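Local atomic coordinates of gigastasin (Haementeria ghilianii, PDB entry 5UBM), a protein that probably inhibits serine proteases of the host's blood defences, as a disulfide-rich leech polypeptide of the antistasin family that is found here bound to another protein. Residues 23-34 with 43-51; 87-95 with 106-114. All coordinates share one frame; numbering follows the deposited sequence.

Interaction 1: 23-34 with 43-51; sequences CQKQEDCGSWDL and CECRNQVCG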
loop_
_atom_site.group_PDB
_atom_site.type_symbol
_atom_site.label_atom_id
_atom_site.label_comp_id
_atom_site.label_asym_id
_atom_site.label_seq_id
_atom_site.Cartn_x
_atom_site.Cartn_y
_atom_site.Cartn_z
ATOM N N CYS C 23 -6.889 27.349 -31.395
ATOM C CA CYS C 23 -7.026 26.684 -30.105
ATOM C C CYS C 23 -8.241 27.171 -29.320
ATOM O O CYS C 23 -8.397 28.364 -29.081
ATOM C CB CYS C 23 -5.755 26.882 -29.270
ATOM S SG CYS C 23 -5.298 28.609 -28.964
ATOM N N GLN C 24 -9.105 26.243 -28.925
ATOM C CA GLN C 24 -10.184 26.574 -28.005
ATOM C C GLN C 24 -9.682 26.390 -26.576
ATOM O O GLN C 24 -9.922 27.226 -25.706
ATOM C CB GLN C 24 -11.412 25.713 -28.270
ATOM N N LYS C 25 -8.970 25.289 -26.349
ATOM C CA LYS C 25 -8.323 25.022 -25.072
ATOM C C LYS C 25 -6.917 24.493 -25.326
ATOM O O LYS C 25 -6.505 24.352 -26.476
ATOM C CB LYS C 25 -9.133 24.032 -24.254
ATOM N N GLN C 26 -6.184 24.201 -24.256
ATOM C CA GLN C 26 -4.822 23.689 -24.378
ATOM C C GLN C 26 -4.792 22.354 -25.120
ATOM O O GLN C 26 -3.859 22.070 -25.869
ATOM C CB GLN C 26 -4.178 23.537 -22.997
ATOM C CG GLN C 26 -2.809 22.864 -23.007
ATOM C CD GLN C 26 -1.765 23.674 -23.755
ATOM O OE1 GLN C 26 -1.595 24.868 -23.508
ATOM N NE2 GLN C 26 -1.061 23.026 -24.678
ATOM N N GLU C 27 -5.830 21.547 -24.918
ATOM C CA GLU C 27 -5.919 20.225 -25.533
ATOM C C GLU C 27 -5.885 20.286 -27.059
ATOM O O GLU C 27 -5.444 19.342 -27.714
ATOM C CB GLU C 27 -7.186 19.513 -25.066
ATOM N N ASP C 28 -6.348 21.399 -27.622
ATOM C CA ASP C 28 -6.448 21.540 -29.071
ATOM C C ASP C 28 -5.094 21.752 -29.743
ATOM O O ASP C 28 -4.907 21.373 -30.900
ATOM C CB ASP C 28 -7.384 22.698 -29.423
ATOM C CG ASP C 28 -8.831 22.396 -29.089
ATOM O OD1 ASP C 28 -9.338 21.346 -29.537
ATOM O OD2 ASP C 28 -9.459 23.201 -28.373
ATOM N N CYS C 29 -4.156 22.354 -29.019
ATOM C CA CYS C 29 -2.832 22.648 -29.564
ATOM C C CYS C 29 -2.049 21.359 -29.806
ATOM O O CYS C 29 -1.177 21.303 -30.676
ATOM C CB CYS C 29 -2.058 23.572 -28.624
ATOM S SG CYS C 29 -3.060 24.890 -27.897
ATOM N N GLY C 30 -2.362 20.330 -29.025
ATOM C CA GLY C 30 -1.811 19.003 -29.233
ATOM C C GLY C 30 -0.358 18.849 -28.840
ATOM O O GLY C 30 0.275 17.845 -29.164
ATOM N N SER C 31 0.180 19.841 -28.139
ATOM C CA SER C 31 1.571 19.797 -27.713
ATOM C C SER C 31 1.789 20.696 -26.508
ATOM O O SER C 31 1.212 21.780 -26.430
ATOM C CB SER C 31 2.497 20.214 -28.855
ATOM O OG SER C 31 3.850 20.213 -28.436
ATOM N N TRP C 32 2.621 20.248 -25.571
ATOM C CA TRP C 32 2.910 21.043 -24.381
ATOM C C TRP C 32 3.941 22.125 -24.679
ATOM O O TRP C 32 4.250 22.953 -23.823
ATOM C CB TRP C 32 3.391 20.151 -23.234
ATOM C CG TRP C 32 2.322 19.248 -22.703
ATOM C CD1 TRP C 32 2.264 17.889 -22.817
ATOM C CD2 TRP C 32 1.141 19.643 -21.997
ATOM N NE1 TRP C 32 1.122 17.413 -22.220
ATOM C CE2 TRP C 32 0.417 18.469 -21.707
ATOM C CE3 TRP C 32 0.626 20.872 -21.578
ATOM C CZ2 TRP C 32 -0.795 18.490 -21.014
ATOM C CZ3 TRP C 32 -0.576 20.891 -20.893
ATOM C CH2 TRP C 32 -1.271 19.707 -20.614
ATOM N N ASP C 33 4.465 22.117 -25.900
ATOM C CA ASP C 33 5.366 23.169 -26.356
ATOM C C ASP C 33 4.582 24.393 -26.823
ATOM O O ASP C 33 5.168 25.370 -27.279
ATOM C CB ASP C 33 6.258 22.658 -27.486
ATOM C CG ASP C 33 7.119 21.489 -27.063
ATOM O OD1 ASP C 33 7.593 21.490 -25.906
ATOM O OD2 ASP C 33 7.319 20.570 -27.887
ATOM N N LEU C 34 3.257 24.327 -26.709
ATOM C CA LEU C 34 2.378 25.395 -27.178
ATOM C C LEU C 34 1.462 25.911 -26.066
ATOM O O LEU C 34 1.242 25.230 -25.065
ATOM C CB LEU C 34 1.538 24.910 -28.368
ATOM C CG LEU C 34 2.181 24.824 -29.759
ATOM C CD1 LEU C 34 3.172 23.677 -29.866
ATOM C CD2 LEU C 34 1.115 24.695 -30.835
ATOM N N CYS C 43 -3.192 28.537 -32.087
ATOM C CA CYS C 43 -2.383 28.266 -30.907
ATOM C C CYS C 43 -1.044 28.978 -31.033
ATOM O O CYS C 43 -0.715 29.493 -32.097
ATOM C CB CYS C 43 -2.188 26.761 -30.717
ATOM S SG CYS C 43 -2.055 26.266 -28.995
ATOM N N GLU C 44 -0.270 28.999 -29.953
ATOM C CA GLU C 44 0.911 29.858 -29.888
ATOM C C GLU C 44 2.136 29.153 -29.287
ATOM O O GLU C 44 2.020 28.411 -28.309
ATOM C CB GLU C 44 0.566 31.112 -29.082
ATOM C CG GLU C 44 1.504 32.280 -29.259
ATOM C CD GLU C 44 0.962 33.538 -28.606
ATOM O OE1 GLU C 44 0.696 33.508 -27.385
ATOM O OE2 GLU C 44 0.788 34.552 -29.315
ATOM N N CYS C 45 3.304 29.395 -29.882
ATOM C CA CYS C 45 4.558 28.778 -29.439
ATOM C C CYS C 45 4.917 29.114 -28.001
ATOM O O CYS C 45 5.223 30.260 -27.677
ATOM C CB CYS C 45 5.724 29.200 -30.342
ATOM S SG CYS C 45 5.869 28.293 -31.889
ATOM N N ARG C 46 4.894 28.104 -27.142
ATOM C CA ARG C 46 5.360 28.278 -25.778
ATOM C C ARG C 46 6.868 28.082 -25.727
ATOM O O ARG C 46 7.395 27.076 -26.202
ATOM C CB ARG C 46 4.663 27.303 -24.835
ATOM C CG ARG C 46 5.091 27.431 -23.386
ATOM C CD ARG C 46 4.701 26.186 -22.612
ATOM N NE ARG C 46 3.366 25.734 -22.987
ATOM C CZ ARG C 46 2.427 25.371 -22.121
ATOM N NH1 ARG C 46 2.679 25.398 -20.819
ATOM N NH2 ARG C 46 1.238 24.977 -22.557
ATOM N N ASN C 47 7.562 29.060 -25.164
ATOM C CA ASN C 47 9.003 28.965 -25.018
ATOM C C ASN C 47 9.372 28.969 -23.543
ATOM O O ASN C 47 10.098 29.844 -23.068
ATOM C CB ASN C 47 9.688 30.107 -25.764
ATOM C CG ASN C 47 9.249 30.191 -27.212
ATOM O OD1 ASN C 47 9.712 29.428 -28.060
ATOM N ND2 ASN C 47 8.339 31.114 -27.500
ATOM N N GLN C 48 8.847 27.977 -22.829
ATOM C CA GLN C 48 9.050 27.849 -21.394
ATOM C C GLN C 48 10.527 27.725 -21.054
ATOM O O GLN C 48 11.328 27.270 -21.873
ATOM C CB GLN C 48 8.285 26.638 -20.849
ATOM C CG GLN C 48 8.830 25.275 -21.293
ATOM C CD GLN C 48 8.385 24.869 -22.694
ATOM O OE1 GLN C 48 8.047 25.713 -23.527
ATOM N NE2 GLN C 48 8.383 23.565 -22.954
ATOM N N VAL C 49 10.885 28.141 -19.846
ATOM C CA VAL C 49 12.256 28.010 -19.389
ATOM C C VAL C 49 12.589 26.534 -19.275
ATOM O O VAL C 49 11.833 25.769 -18.679
ATOM C CB VAL C 49 12.475 28.696 -18.037
ATOM C CG1 VAL C 49 13.959 28.942 -17.812
ATOM C CG2 VAL C 49 11.700 30.000 -17.981
ATOM N N CYS C 50 13.707 26.128 -19.863
ATOM C CA CYS C 50 14.105 24.729 -19.807
ATOM C C CYS C 50 14.888 24.451 -18.533
ATOM O O CYS C 50 15.713 25.263 -18.114
ATOM C CB CYS C 50 14.923 24.352 -21.042
ATOM S SG CYS C 50 13.976 24.443 -22.583
ATOM N N GLY C 51 14.612 23.301 -17.923
ATOM C CA GLY C 51 15.218 22.917 -16.660
ATOM C C GLY C 51 16.729 23.024 -16.653
ATOM O O GLY C 51 17.315 23.636 -15.759
#

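Interaction 2: 87-95 with 106-114; sequences FKTDKKGCE and ACVNIWCTD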
loop_
_atom_site.group_PDB
_atom_site.type_symbol
_atom_site.label_atom_id
_atom_site.label_comp_id
_atom_site.label_asym_id
_atom_site.label_seq_id
_atom_site.Cartn_x
_atom_site.Cartn_y
_atom_site.Cartn_z
ATOM N N PHE C 87 19.191 15.330 -13.719
ATOM C CA PHE C 87 19.795 14.252 -14.492
ATOM C C PHE C 87 21.199 14.637 -14.946
ATOM O O PHE C 87 21.461 15.795 -15.284
ATOM C CB PHE C 87 18.924 13.901 -15.700
ATOM C CG PHE C 87 17.755 13.015 -15.371
ATOM C CD1 PHE C 87 16.640 13.525 -14.720
ATOM C CD2 PHE C 87 17.764 11.676 -15.727
ATOM C CE1 PHE C 87 15.559 12.711 -14.419
ATOM C CE2 PHE C 87 16.684 10.856 -15.434
ATOM C CZ PHE C 87 15.581 11.372 -14.776
ATOM N N LYS C 88 22.103 13.664 -14.935
ATOM C CA LYS C 88 23.440 13.878 -15.456
ATOM C C LYS C 88 23.361 14.122 -16.954
ATOM O O LYS C 88 22.834 13.293 -17.695
ATOM C CB LYS C 88 24.339 12.683 -15.153
ATOM C CG LYS C 88 25.760 12.852 -15.656
ATOM C CD LYS C 88 26.677 11.775 -15.106
ATOM C CE LYS C 88 28.124 12.067 -15.455
ATOM N NZ LYS C 88 28.526 13.439 -15.031
ATOM N N THR C 89 23.866 15.266 -17.400
ATOM C CA THR C 89 23.778 15.622 -18.811
ATOM C C THR C 89 25.155 15.729 -19.456
ATOM O O THR C 89 26.113 16.167 -18.820
ATOM C CB THR C 89 23.023 16.949 -19.004
ATOM O OG1 THR C 89 23.741 18.007 -18.360
ATOM C CG2 THR C 89 21.638 16.857 -18.399
ATOM N N ASP C 90 25.253 15.327 -20.720
ATOM C CA ASP C 90 26.526 15.390 -21.435
ATOM C C ASP C 90 26.795 16.792 -21.981
ATOM O O ASP C 90 26.074 17.741 -21.678
ATOM C CB ASP C 90 26.570 14.356 -22.573
ATOM C CG ASP C 90 25.504 14.592 -23.646
ATOM O OD1 ASP C 90 24.767 15.600 -23.583
ATOM O OD2 ASP C 90 25.415 13.757 -24.572
ATOM N N LYS C 91 27.830 16.911 -22.801
ATOM C CA LYS C 91 28.218 18.203 -23.350
ATOM C C LYS C 91 27.267 18.634 -24.464
ATOM O O LYS C 91 27.232 19.804 -24.843
ATOM C CB LYS C 91 29.661 18.150 -23.854
ATOM C CG LYS C 91 30.645 17.675 -22.793
ATOM C CD LYS C 91 32.091 17.891 -23.206
ATOM C CE LYS C 91 32.466 17.063 -24.425
ATOM N NZ LYS C 91 33.880 17.310 -24.839
ATOM N N LYS C 92 26.489 17.682 -24.974
ATOM C CA LYS C 92 25.482 17.967 -25.991
ATOM C C LYS C 92 24.221 18.543 -25.361
ATOM O O LYS C 92 23.468 19.268 -26.011
ATOM C CB LYS C 92 25.123 16.702 -26.770
ATOM C CG LYS C 92 26.287 16.015 -27.447
ATOM C CD LYS C 92 25.821 14.738 -28.128
ATOM C CE LYS C 92 24.692 15.022 -29.112
ATOM N NZ LYS C 92 24.177 13.784 -29.758
ATOM N N GLY C 93 23.992 18.207 -24.097
ATOM C CA GLY C 93 22.776 18.598 -23.412
ATOM C C GLY C 93 21.816 17.432 -23.262
ATOM O O GLY C 93 20.680 17.598 -22.814
ATOM N N CYS C 94 22.276 16.243 -23.644
ATOM C CA CYS C 94 21.473 15.032 -23.518
ATOM C C CYS C 94 21.476 14.522 -22.085
ATOM O O CYS C 94 22.536 14.264 -21.518
ATOM C CB CYS C 94 21.991 13.939 -24.456
ATOM S SG CYS C 94 21.960 14.365 -26.211
ATOM N N GLU C 95 20.289 14.385 -21.503
ATOM C CA GLU C 95 20.170 13.818 -20.167
ATOM C C GLU C 95 20.279 12.304 -20.247
ATOM O O GLU C 95 19.670 11.683 -21.116
ATOM C CB GLU C 95 18.843 14.218 -19.510
ATOM C CG GLU C 95 18.547 15.712 -19.541
ATOM C CD GLU C 95 17.622 16.153 -18.419
ATOM O OE1 GLU C 95 16.412 15.855 -18.483
ATOM O OE2 GLU C 95 18.107 16.805 -17.470
ATOM N N ALA C 106 25.993 18.726 -10.374
ATOM C CA ALA C 106 24.661 19.315 -10.403
ATOM C C ALA C 106 24.596 20.498 -11.359
ATOM O O ALA C 106 23.602 20.688 -12.060
ATOM C CB ALA C 106 24.249 19.746 -9.008
ATOM N N CYS C 107 25.666 21.284 -11.383
ATOM C CA CYS C 107 25.743 22.460 -12.241
ATOM C C CYS C 107 26.734 22.256 -13.387
ATOM O O CYS C 107 27.166 23.213 -14.028
ATOM C CB CYS C 107 26.126 23.692 -11.417
ATOM S SG CYS C 107 24.822 24.254 -10.295
ATOM N N VAL C 108 27.091 21.003 -13.639
ATOM C CA VAL C 108 27.939 20.671 -14.775
ATOM C C VAL C 108 27.072 20.329 -15.984
ATOM O O VAL C 108 26.163 19.502 -15.884
ATOM C CB VAL C 108 28.876 19.497 -14.456
ATOM C CG1 VAL C 108 29.588 19.030 -15.712
ATOM C CG2 VAL C 108 29.868 19.902 -13.388
ATOM N N ASN C 109 27.362 20.977 -17.111
ATOM C CA ASN C 109 26.568 20.852 -18.331
ATOM C C ASN C 109 25.142 21.331 -18.109
ATOM O O ASN C 109 24.198 20.543 -18.097
ATOM C CB ASN C 109 26.573 19.411 -18.848
ATOM C CG ASN C 109 27.923 18.996 -19.397
ATOM O OD1 ASN C 109 28.525 19.710 -20.197
ATOM N ND2 ASN C 109 28.411 17.843 -18.958
ATOM N N ILE C 110 25.003 22.637 -17.922
ATOM C CA ILE C 110 23.701 23.266 -17.754
ATOM C C ILE C 110 23.772 24.654 -18.384
ATOM O O ILE C 110 24.842 25.258 -18.444
ATOM C CB ILE C 110 23.286 23.344 -16.261
ATOM C CG1 ILE C 110 21.782 23.583 -16.127
ATOM C CG2 ILE C 110 24.097 24.402 -15.514
ATOM C CD1 ILE C 110 21.277 23.537 -14.699
ATOM N N TRP C 111 22.645 25.148 -18.885
ATOM C CA TRP C 111 22.649 26.405 -19.626
ATOM C C TRP C 111 21.516 27.325 -19.187
ATOM O O TRP C 111 20.403 27.266 -19.717
ATOM C CB TRP C 111 22.575 26.116 -21.126
ATOM C CG TRP C 111 23.720 25.257 -21.578
ATOM C CD1 TRP C 111 24.921 25.684 -22.060
ATOM C CD2 TRP C 111 23.788 23.824 -21.549
ATOM N NE1 TRP C 111 25.726 24.607 -22.350
ATOM C CE2 TRP C 111 25.055 23.455 -22.044
ATOM C CE3 TRP C 111 22.897 22.819 -21.162
ATOM C CZ2 TRP C 111 25.453 22.126 -22.163
ATOM C CZ3 TRP C 111 23.295 21.499 -21.279
ATOM C CH2 TRP C 111 24.562 21.165 -21.776
ATOM N N CYS C 112 21.820 28.172 -18.206
ATOM C CA CYS C 112 20.849 29.090 -17.625
ATOM C C CYS C 112 21.115 30.521 -18.072
ATOM O O CYS C 112 22.259 30.976 -18.077
ATOM C CB CYS C 112 20.883 29.016 -16.094
ATOM S SG CYS C 112 20.578 27.383 -15.379
ATOM N N THR C 113 20.056 31.230 -18.441
ATOM C CA THR C 113 20.181 32.626 -18.832
ATOM C C THR C 113 19.496 33.513 -17.797
ATOM O O THR C 113 18.452 33.147 -17.256
ATOM C CB THR C 113 19.580 32.872 -20.228
ATOM O OG1 THR C 113 20.177 31.969 -21.166
ATOM C CG2 THR C 113 19.824 34.302 -20.683
ATOM N N ASP C 114 20.100 34.667 -17.519
ATOM C CA ASP C 114 19.595 35.604 -16.519
ATOM C C ASP C 114 18.129 35.963 -16.760
ATOM O O ASP C 114 17.716 36.143 -17.905
ATOM C CB ASP C 114 20.452 36.872 -16.511
ATOM C CG ASP C 114 21.915 36.584 -16.224
ATOM O OD1 ASP C 114 22.387 35.482 -16.577
ATOM O OD2 ASP C 114 22.591 37.462 -15.644
#

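Interaction 1: 23-34 with 43-51
Arg46 reaches across to the 23-34 segment and sets its guanidinium with Leu34 O and Gln26 OE1 at its edge and Trp32 O over one face. Its CG lies anti to the backbone N (chi1 -180°), carrying the chain toward Leu34, and a bend at chi3 turns the flat group so that its edge meets the carbonyl of Leu34. There Arg46 NH2 donates to Leu34 O along a fairly straight N-H...O line, the acceptor in the guanidinium plane; the modelled 2.5 Å is shorter than usual and is no measure of strength. Arg46 NE adds a weak bond to Leu34 O at 3.0 Å. Gln26 NE2 also donates to Leu34 O, at 3.2 Å, and comes from the opposite face of that carbonyl's plane, so the oxygen is gripped by both side chains. The bend of Gln26 at chi2 (64°) brings its amide across Arg46 at about a right angle, the two planes 65° apart. Arg46 NH2 sits near the edge of the Trp32 ring, whose NE1 bonds to the backbone of the bound partner protein's chain.

This arrangement closes a small disulfide-linked unit in which strand 34-35 pairs antiparallel with strand 44-45. Leu34 and Cys45 form a non-hydrogen-bonded pair with diverging side chains, their CA atoms 4.6 Å apart, and Arg46 N continues the link by donating to Asp33 O at 2.8 Å. At the other end, Cys29 SG is bonded to Cys43 SG (2.0 Å), joining the short, weakly bonded helix 26-29 to the residue just before strand 44-45. Leu34 CB touches Cys43 SG at 3.9 Å, while its CD2 branch lies beside Cys43 CB and SG. Cys23, itself tied to Cys36, brings its CB within 3.8 Å of Cys43 SG.

Interaction 2: 87-95 with 106-114
Thr89 and Asn109 join the end of a beta-hairpin in the antistasin-family part of the chain to the loop that runs from strand 99-100 toward strand 117-119. Strand 87-89 turns back into strand 95-96, and the intervening turn faces the 106-114 loop.

Two hydrogen bonds cross the contact, both between Thr89 and Asn109, whose side chains slide past each other in opposite directions. Thr89 OG1 donates to Asn109 O at 2.6 Å, in the carbonyl plane and on a lone pair; its hydroxyl stands between the backbone N and the carbonyl carbon (chi1 62°), directed at the loop. In return Asn109 ND2 gives a weak bond to Thr89 O at 2.8 Å, with an N-H...O angle of only 124°. Arg52 also bonds to both Thr89 OG1 and Asn109 O, so this polar spot is shared by three residues. An alanine in place of Asn109 would probably leave Thr89 O without its amide partner and loosen the hold of the loop on the hairpin end.

Within the turn, Asp90 OD1 accepts from Cys94 N at 2.6 Å and more weakly from Gly93 N and Lys92 N, which fixes the turn's shape where it meets the loop.

The remaining contacts are close packing without hydrogen bonds. Lys91 passes its CG 3.9 Å from Asn109 OD1. Trp111 points the rim of its six-membered ring at the turn: Asp90 O lies at the ring edge, near its plane, 3.7 Å from Trp111 CH2. At Gly93 a CB would jam against the carbonyl O of Lys92 and also crowd Trp111 CZ3; without one, Gly93 CA approaches Trp111 CH2 to 3.5 Å.

How the interactions relate
Interaction 1 and interaction 2 lie on opposite sides of the chain's centre, their own centres 24 Å apart, and follow in series along the sequence. Neither is a true core: 4 of 11 touching residues are buried in interaction 1 and 2 of 8 in interaction 2. Interaction 1 covers more area (483 against 255 Å²) and has a disulfide and strand pairing across its segments; interaction 2 joins a hairpin turn to an irregular loop through two hydrogen bonds and ring packing, its half-cystines all pairing elsewhere. Arg46 is a segment residue that spans interaction 1, whereas Arg52 bonds to interaction 2 from outside its segments. The two also touch, Gly51 O packing 4.1 Å from Ile110 CD1.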